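Side-chain contacts in MHC class I antigen (PDB 5H5Z), which probably presents peptides at the cell surface for recognition by T cells, as a heavy chain paired with beta-2-microglobulin: residues I78-F83 with G88-Q93; H197-Y202 with L227-G232. All coordinates share one frame; numbering follows the deposited sequence.

Interaction 1 of 2, residues I78-F83 with G88-Q93; sequences IVMERF and GVHTWQ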
loop_
_atom_site.group_PDB
_atom_site.type_symbol
_atom_site.label_atom_id
_atom_site.label_comp_id
_atom_site.label_asym_id
_atom_site.label_seq_id
_atom_site.Cartn_x
_atom_site.Cartn_y
_atom_site.Cartn_z
ATOM N N ILE A 78 22.343 8.452 16.094
ATOM C CA ILE A 78 22.028 9.307 17.239
ATOM C C ILE A 78 20.889 8.748 18.108
ATOM O O ILE A 78 21.033 8.640 19.328
ATOM C CB ILE A 78 21.735 10.759 16.770
ATOM C CG1 ILE A 78 23.037 11.443 16.338
ATOM C CG2 ILE A 78 21.032 11.571 17.853
ATOM C CD1 ILE A 78 22.848 12.744 15.586
ATOM N N VAL A 79 19.773 8.385 17.480
ATOM C CA VAL A 79 18.595 7.905 18.214
ATOM C C VAL A 79 18.840 6.559 18.920
ATOM O O VAL A 79 18.417 6.377 20.066
ATOM C CB VAL A 79 17.311 7.921 17.332
ATOM C CG1 VAL A 79 17.492 7.110 16.059
ATOM C CG2 VAL A 79 16.080 7.471 18.108
ATOM N N MET A 80 19.550 5.642 18.255
ATOM C CA MET A 80 19.901 4.332 18.843
ATOM C C MET A 80 20.656 4.491 20.159
ATOM O O MET A 80 20.367 3.800 21.149
ATOM C CB MET A 80 20.739 3.481 17.871
ATOM C CG MET A 80 20.036 3.075 16.581
ATOM S SD MET A 80 20.950 1.882 15.573
ATOM C CE MET A 80 22.364 2.844 15.037
ATOM N N GLU A 81 21.619 5.410 20.160
ATOM C CA GLU A 81 22.420 5.717 21.339
ATOM C C GLU A 81 21.557 6.260 22.476
ATOM O O GLU A 81 21.796 5.953 23.642
ATOM C CB GLU A 81 23.533 6.708 20.986
ATOM C CG GLU A 81 24.665 6.095 20.170
ATOM C CD GLU A 81 25.485 7.123 19.405
ATOM O OE1 GLU A 81 25.094 8.312 19.360
ATOM O OE2 GLU A 81 26.527 6.738 18.834
ATOM N N ARG A 82 20.543 7.047 22.126
ATOM C CA ARG A 82 19.647 7.641 23.116
ATOM C C ARG A 82 18.718 6.622 23.778
ATOM O O ARG A 82 18.331 6.792 24.940
ATOM C CB ARG A 82 18.887 8.830 22.515
ATOM C CG ARG A 82 19.644 10.135 22.716
ATOM C CD ARG A 82 19.664 11.033 21.489
ATOM N NE ARG A 82 18.401 11.725 21.274
ATOM C CZ ARG A 82 18.256 12.826 20.532
ATOM N NH1 ARG A 82 17.057 13.369 20.383
ATOM N NH2 ARG A 82 19.300 13.397 19.948
ATOM N N PHE A 83 18.393 5.551 23.057
ATOM C CA PHE A 83 17.642 4.433 23.635
ATOM C C PHE A 83 18.552 3.356 24.229
ATOM O O PHE A 83 18.069 2.316 24.690
ATOM C CB PHE A 83 16.696 3.816 22.603
ATOM C CG PHE A 83 15.446 4.613 22.374
ATOM C CD1 PHE A 83 14.306 4.382 23.141
ATOM C CD2 PHE A 83 15.401 5.594 21.388
ATOM C CE1 PHE A 83 13.148 5.115 22.927
ATOM C CE2 PHE A 83 14.246 6.329 21.170
ATOM C CZ PHE A 83 13.117 6.092 21.940
ATOM N N GLY A 88 21.911 -4.865 17.181
ATOM C CA GLY A 88 20.660 -5.253 16.539
ATOM C C GLY A 88 20.176 -4.306 15.458
ATOM O O GLY A 88 20.678 -3.185 15.320
ATOM N N VAL A 89 19.190 -4.769 14.693
ATOM C CA VAL A 89 18.615 -3.989 13.598
ATOM C C VAL A 89 17.643 -2.926 14.120
ATOM O O VAL A 89 16.777 -3.208 14.947
ATOM C CB VAL A 89 17.946 -4.901 12.531
ATOM C CG1 VAL A 89 16.908 -5.828 13.154
ATOM C CG2 VAL A 89 17.333 -4.077 11.404
ATOM N N HIS A 90 17.806 -1.697 13.643
ATOM C CA HIS A 90 16.876 -0.627 13.979
ATOM C C HIS A 90 16.474 0.142 12.726
ATOM O O HIS A 90 17.167 0.085 11.707
ATOM C CB HIS A 90 17.461 0.285 15.060
ATOM C CG HIS A 90 17.728 -0.421 16.353
ATOM N ND1 HIS A 90 16.735 -0.695 17.270
ATOM C CD2 HIS A 90 18.869 -0.936 16.869
ATOM C CE1 HIS A 90 17.257 -1.338 18.301
ATOM N NE2 HIS A 90 18.551 -1.495 18.083
ATOM N N THR A 91 15.340 0.833 12.804
ATOM C CA THR A 91 14.777 1.524 11.647
ATOM C C THR A 91 14.477 2.983 11.957
ATOM O O THR A 91 14.125 3.336 13.089
ATOM C CB THR A 91 13.470 0.868 11.145
ATOM O OG1 THR A 91 12.404 1.171 12.050
ATOM C CG2 THR A 91 13.610 -0.643 11.023
ATOM N N TRP A 92 14.607 3.814 10.926
ATOM C CA TRP A 92 14.308 5.227 10.994
ATOM C C TRP A 92 13.459 5.547 9.772
ATOM O O TRP A 92 13.829 5.218 8.641
ATOM C CB TRP A 92 15.615 6.034 10.999
ATOM C CG TRP A 92 15.455 7.534 11.024
ATOM C CD1 TRP A 92 15.825 8.417 10.044
ATOM C CD2 TRP A 92 14.895 8.322 12.081
ATOM N NE1 TRP A 92 15.534 9.705 10.429
ATOM C CE2 TRP A 92 14.964 9.675 11.676
ATOM C CE3 TRP A 92 14.357 8.015 13.345
ATOM C CZ2 TRP A 92 14.498 10.723 12.478
ATOM C CZ3 TRP A 92 13.893 9.055 14.142
ATOM C CH2 TRP A 92 13.965 10.397 13.700
ATOM N N GLN A 93 12.310 6.167 10.012
ATOM C CA GLN A 93 11.349 6.442 8.947
ATOM C C GLN A 93 10.941 7.904 8.898
ATOM O O GLN A 93 10.861 8.578 9.925
ATOM C CB GLN A 93 10.089 5.597 9.134
ATOM C CG GLN A 93 10.221 4.137 8.751
ATOM C CD GLN A 93 9.090 3.304 9.331
ATOM O OE1 GLN A 93 9.013 3.101 10.541
ATOM N NE2 GLN A 93 8.200 2.832 8.471
#

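Interaction 2 of 2, residues H197-Y202 with L227-G232; sequences HATGFY and LPNEDG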
loop_
_atom_site.group_PDB
_atom_site.type_symbol
_atom_site.label_atom_id
_atom_site.label_comp_id
_atom_site.label_asym_id
_atom_site.label_seq_id
_atom_site.Cartn_x
_atom_site.Cartn_y
_atom_site.Cartn_z
ATOM N N HIS A 197 -17.867 -10.893 -5.676
ATOM C CA HIS A 197 -16.491 -10.472 -5.894
ATOM C C HIS A 197 -16.447 -9.343 -6.917
ATOM O O HIS A 197 -16.953 -9.498 -8.030
ATOM C CB HIS A 197 -15.661 -11.666 -6.382
ATOM C CG HIS A 197 -14.225 -11.341 -6.661
ATOM N ND1 HIS A 197 -13.284 -11.198 -5.662
ATOM C CD2 HIS A 197 -13.566 -11.149 -7.827
ATOM C CE1 HIS A 197 -12.111 -10.914 -6.203
ATOM N NE2 HIS A 197 -12.255 -10.881 -7.515
ATOM N N ALA A 198 -15.844 -8.219 -6.526
ATOM C CA ALA A 198 -15.683 -7.050 -7.396
ATOM C C ALA A 198 -14.204 -6.774 -7.584
ATOM O O ALA A 198 -13.464 -6.678 -6.601
ATOM C CB ALA A 198 -16.369 -5.839 -6.783
ATOM N N THR A 199 -13.768 -6.638 -8.837
ATOM C CA THR A 199 -12.343 -6.436 -9.122
ATOM C C THR A 199 -12.087 -5.478 -10.286
ATOM O O THR A 199 -12.945 -5.291 -11.154
ATOM C CB THR A 199 -11.608 -7.773 -9.386
ATOM O OG1 THR A 199 -10.191 -7.570 -9.290
ATOM C CG2 THR A 199 -11.950 -8.351 -10.768
ATOM N N GLY A 200 -10.897 -4.882 -10.295
ATOM C CA GLY A 200 -10.430 -4.099 -11.433
ATOM C C GLY A 200 -10.892 -2.660 -11.444
ATOM O O GLY A 200 -10.800 -1.985 -12.464
ATOM N N PHE A 201 -11.383 -2.185 -10.307
ATOM C CA PHE A 201 -11.961 -0.854 -10.239
ATOM C C PHE A 201 -10.990 0.206 -9.706
ATOM O O PHE A 201 -10.053 -0.092 -8.956
ATOM C CB PHE A 201 -13.280 -0.861 -9.446
ATOM C CG PHE A 201 -13.155 -1.410 -8.051
ATOM C CD1 PHE A 201 -12.790 -0.584 -6.993
ATOM C CD2 PHE A 201 -13.414 -2.759 -7.791
ATOM C CE1 PHE A 201 -12.683 -1.091 -5.704
ATOM C CE2 PHE A 201 -13.302 -3.269 -6.506
ATOM C CZ PHE A 201 -12.933 -2.434 -5.461
ATOM N N TYR A 202 -11.230 1.442 -10.131
ATOM C CA TYR A 202 -10.519 2.619 -9.645
ATOM C C TYR A 202 -11.451 3.813 -9.824
ATOM O O TYR A 202 -12.116 3.905 -10.857
ATOM C CB TYR A 202 -9.226 2.831 -10.434
ATOM C CG TYR A 202 -8.307 3.854 -9.817
ATOM C CD1 TYR A 202 -8.429 5.215 -10.129
ATOM C CD2 TYR A 202 -7.306 3.467 -8.923
ATOM C CE1 TYR A 202 -7.591 6.154 -9.556
ATOM C CE2 TYR A 202 -6.452 4.406 -8.351
ATOM C CZ TYR A 202 -6.603 5.742 -8.672
ATOM O OH TYR A 202 -5.764 6.673 -8.108
ATOM N N LEU A 227 -8.684 -4.614 -1.152
ATOM C CA LEU A 227 -7.393 -5.226 -1.457
ATOM C C LEU A 227 -6.819 -4.699 -2.759
ATOM O O LEU A 227 -7.567 -4.459 -3.707
ATOM C CB LEU A 227 -7.520 -6.744 -1.556
ATOM C CG LEU A 227 -7.924 -7.547 -0.322
ATOM C CD1 LEU A 227 -8.228 -8.981 -0.726
ATOM C CD2 LEU A 227 -6.843 -7.508 0.752
ATOM N N PRO A 228 -5.484 -4.536 -2.816
ATOM C CA PRO A 228 -4.867 -4.066 -4.048
ATOM C C PRO A 228 -4.670 -5.178 -5.070
ATOM O O PRO A 228 -4.301 -6.306 -4.717
ATOM C CB PRO A 228 -3.506 -3.553 -3.576
ATOM C CG PRO A 228 -3.180 -4.419 -2.405
ATOM C CD PRO A 228 -4.496 -4.692 -1.727
ATOM N N ASN A 229 -4.918 -4.861 -6.334
ATOM C CA ASN A 229 -4.461 -5.719 -7.414
ATOM C C ASN A 229 -3.012 -5.371 -7.767
ATOM O O ASN A 229 -2.425 -4.461 -7.176
ATOM C CB ASN A 229 -5.390 -5.613 -8.624
ATOM C CG ASN A 229 -6.678 -6.397 -8.438
ATOM O OD1 ASN A 229 -6.690 -7.445 -7.780
ATOM N ND2 ASN A 229 -7.768 -5.899 -9.014
ATOM N N GLU A 230 -2.444 -6.096 -8.727
ATOM C CA GLU A 230 -1.048 -5.930 -9.127
ATOM C C GLU A 230 -0.818 -4.723 -10.040
ATOM O O GLU A 230 0.323 -4.296 -10.225
ATOM C CB GLU A 230 -0.540 -7.211 -9.808
ATOM C CG GLU A 230 -0.838 -7.346 -11.304
ATOM C CD GLU A 230 -2.301 -7.632 -11.639
ATOM O OE1 GLU A 230 -2.639 -7.616 -12.842
ATOM O OE2 GLU A 230 -3.118 -7.871 -10.725
ATOM N N ASP A 231 -1.903 -4.178 -10.589
ATOM C CA ASP A 231 -1.835 -3.198 -11.674
ATOM C C ASP A 231 -2.332 -1.804 -11.288
ATOM O O ASP A 231 -2.548 -0.959 -12.160
ATOM C CB ASP A 231 -2.620 -3.719 -12.892
ATOM C CG ASP A 231 -4.114 -3.896 -12.606
ATOM O OD1 ASP A 231 -4.543 -3.726 -11.445
ATOM O OD2 ASP A 231 -4.867 -4.202 -13.552
ATOM N N GLY A 232 -2.520 -1.567 -9.991
ATOM C CA GLY A 232 -3.007 -0.271 -9.513
ATOM C C GLY A 232 -4.513 -0.193 -9.327
ATOM O O GLY A 232 -5.021 0.771 -8.747
#

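Interaction 1 of 2, residues I78-F83 with G88-Q93
Met80 and Val79, on the last turn of helix 55-82, face His90 and Trp92 at the start of strand 90-100, with CA atoms 7.6 Å apart for Met80 and His90 and 8.8 Å apart for Val79 and Trp92. The short loop between the helix and the strand lets the chain fold back so that both pairs face each other. Met80 carries the closer contact. Its CG stands anti to the carbonyl carbon (chi1 -64°) and SD follows in an extended step, which carries the sulfur across to the imidazole, 3.7 Å from His90 CD2. SD lies 4.6 Å from the centroid of the His90 ring and 61° off its normal, an oblique sulfur-aromatic approach, while Met80 CG rests 4.1 Å from His90 CB. A long, flexible thioether suits this place because it spans the gap between helix and sheet and offers a polarisable atom to the ring. Both ring nitrogens are engaged: ND1 bonds to Asp115 and NE2 to the carbonyl of Lys87, which together fix the rotation of the imidazole and would tend to favour a protonated ring. Two residues along the strand from His90, Trp92 meets Val79, whose CG1 lies 4.2 Å from Trp92 CE3, a looser apolar contact in which a compact branched side chain meets the six-membered part of the indole. Phe72 and Phe119 meet that indole edge-to-face, and Val79 and Trp92 each also touch an apolar side chain of the bound peptide. Such packing of the alpha-1 helix on the sheet floor is characteristic of the MHC class I peptide-binding groove.

Interaction 2 of 2, residues H197-Y202 with L227-G232
Thr199 turns OG1 anti to its own N (chi1 -164°), while Asn229 sets CG beside the backbone N (chi1 -77°), and these two rotations bring hydroxyl and amide together across the gap between the segments. The side chains meet at about a right angle. Asn229 ND2 donates to Thr199 OG1 over 3.0 Å, a well-directed bond with the oxygen nearly in the amide plane. Its N-H...O angle is 162°. Asparagine suits the place because its amide can give and accept at once: ND2 also bonds to Ser233 OG, and OD1 accepts from Gln235 NE2, so bonds to three residues fix the rotation of the amide and leave little doubt which end is nitrogen. Thr199 OG1 in turn bonds to the carbonyl of His13 of the beta-2-microglobulin chain, which ties this buried hydroxyl into the subunit interface. The setting is one sheet of the immunoglobulin C1-set alpha-3 domain, where strand 234-240 runs between strands 194-201 and 221-228; the contact therefore reaches over a strand. Gly200 and Phe201 both face Phe234 in a G1 beta bulge, and the positive phi of Gly200 is one that a residue without a side chain adopts easily. Beyond the bulge, Tyr202 lays CD2 3.5 Å from Gly232 O, the carbonyl lying obliquely to the ring. Arg177 makes a cation-pi contact with the same phenol ring, and Gly232, also at positive phi, turns the chain toward strand 234-240.

Interactions 1 and 2 belong to different domains and lie on opposite sides of the chain's centre, their own centres 37 Å apart and their nearest atoms about 17 Å apart. They follow one another along the sequence, residues 78-93 first and residues 197-232 later. Interaction 1 sits at the peptide-binding groove and helps to line it; interaction 2 lies in the alpha-3 domain, away from it. What they share is beta-2-microglobulin: Gln93 beside the first contact bonds to Trp61 of that chain, while in the second segment pair Glu230 bonds to His13 and Pro228 O to Tyr11 of the same beta-2-microglobulin chain. One partner subunit thus touches both regions.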